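Time interval measuring enzyme TIME (Bombyx mori, PDB 2E47) measures time intervals as a clock protein and, as a copper- and zinc-binding member of the Cu-Zn superoxide dismutase family, probably dismutes superoxide. Local coordinates at the interface of chains A and B. Residues are numbered along the deposited sequence; one frame, centred on the assembly and turned at random. Chains: chain A/B, Time interval measuring enzyme TIME.

The interface of chains A and B. Residues chain A 55-58; chain B 11, 13, 22, 156.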
# COMPACT_ATOMS: atom_id res chain seq x y z
N GLY A 55 4.35 -3.40 -5.00
CA GLY A 55 3.09 -2.72 -4.57
C GLY A 55 2.90 -1.50 -5.42
O GLY A 55 2.59 -0.41 -4.94
N ASP A 56 3.10 -1.71 -6.71
CA ASP A 56 3.14 -0.66 -7.73
C ASP A 56 1.90 -0.80 -8.62
O ASP A 56 1.79 -1.72 -9.45
CB ASP A 56 4.39 -0.84 -8.58
CG ASP A 56 4.45 0.16 -9.72
OD1 ASP A 56 3.55 1.04 -9.84
OD2 ASP A 56 5.37 0.08 -10.52
N LEU A 57 0.98 0.13 -8.42
CA LEU A 57 -0.31 0.12 -9.08
C LEU A 57 -0.39 1.15 -10.22
O LEU A 57 -1.48 1.45 -10.70
CB LEU A 57 -1.42 0.39 -8.02
CG LEU A 57 -2.13 -0.75 -7.25
CD1 LEU A 57 -1.32 -2.00 -6.99
CD2 LEU A 57 -2.78 -0.22 -5.97
N SER A 58 0.76 1.70 -10.63
CA SER A 58 0.84 2.72 -11.66
C SER A 58 0.42 2.22 -13.02
O SER A 58 -0.11 2.95 -13.79
CB SER A 58 2.22 3.37 -11.71
OG SER A 58 3.22 2.46 -12.15
N ILE B 11 6.64 3.55 -4.41
CA ILE B 11 5.70 4.33 -5.16
C ILE B 11 4.31 4.39 -4.45
O ILE B 11 3.92 3.43 -3.83
CB ILE B 11 5.55 3.76 -6.61
CG1 ILE B 11 4.66 4.64 -7.45
CG2 ILE B 11 5.04 2.32 -6.57
CD1 ILE B 11 4.83 4.47 -9.02
N VAL B 13 0.30 5.55 -5.67
CA VAL B 13 -0.56 5.94 -6.79
C VAL B 13 -1.86 6.60 -6.30
O VAL B 13 -2.54 6.09 -5.40
CB VAL B 13 -0.89 4.70 -7.69
CG1 VAL B 13 -1.96 5.02 -8.74
CG2 VAL B 13 0.37 4.25 -8.42
N ASN B 22 1.26 9.62 -9.80
CA ASN B 22 2.19 8.63 -9.21
C ASN B 22 3.24 9.41 -8.46
O ASN B 22 3.73 10.40 -8.98
CB ASN B 22 2.96 7.87 -10.26
CG ASN B 22 2.12 7.35 -11.34
OD1 ASN B 22 1.08 6.70 -11.11
ND2 ASN B 22 2.59 7.57 -12.56
N LEU B 156 8.58 -0.53 -4.99
CA LEU B 156 8.69 -0.31 -6.42
C LEU B 156 9.72 -1.20 -7.06
O LEU B 156 9.59 -1.45 -8.28
CB LEU B 156 9.01 1.16 -6.74
CG LEU B 156 9.09 1.50 -8.20
CD1 LEU B 156 7.74 1.26 -8.78
CD2 LEU B 156 9.49 2.97 -8.41
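A:Asp56 meets B:Ile11 and B:Leu156 with its CG extended opposite the main-chain N (chi1 176°), which carries the carboxylate towards chain B and lays the whole side chain against their methyl groups. In B:Ile11 the same first torsion (chi1 -175°) sends CG1 and its terminal CD1 one way and leaves the branch methyl CG2 pointing at the aspartate's root. The two branches of the isoleucine thus divide the work: CG2 packs on the alpha-carbon CA of A:Asp56 at 3.7 Å, while CD1 reaches the carboxylate oxygen OD1 of A:Asp56 (3.7 Å) and the CB of A:Ser58. B:Leu156 comes over the same face of the carboxylate, nearer OD2, its methyl CD1 lying 3.6 Å from CG of A:Asp56. Within chain A, OD1 is gripped twice. The hydroxyl OG of A:Ser58 donates to the syn lone pair of OD1 of A:Asp56 at 2.7 Å. The backbone N of A:Ser58 approaches OD1 of A:Asp56 from the anti side, 31° out of the carboxylate plane, at 3.0 Å. This pair of bonds restrains the carboxylate's rotation and draws the turn together. Replacing A:Asp56 with an alanine would probably leave the amide and hydroxyl of A:Ser58 without their shared acceptor, free the serine side chain to turn, and open a gap beside the CD1 methyl of B:Leu156. Farther along, CG2 of B:Val13 lies 3.4 Å from the backbone N of A:Ser58, covering the flank of the turn. Beside it, the amide oxygen OD1 of B:Asn22 lies 3.6 Å from CB of A:Ser58. The patch joins the loop between strand 45-52 and the 3-10 helix 60-64 of chain A to strands 9-15 and 20-27 and the C-terminal residue of chain B's beta-barrel; its two-fold twin recurs in what is probably the family's usual dimer.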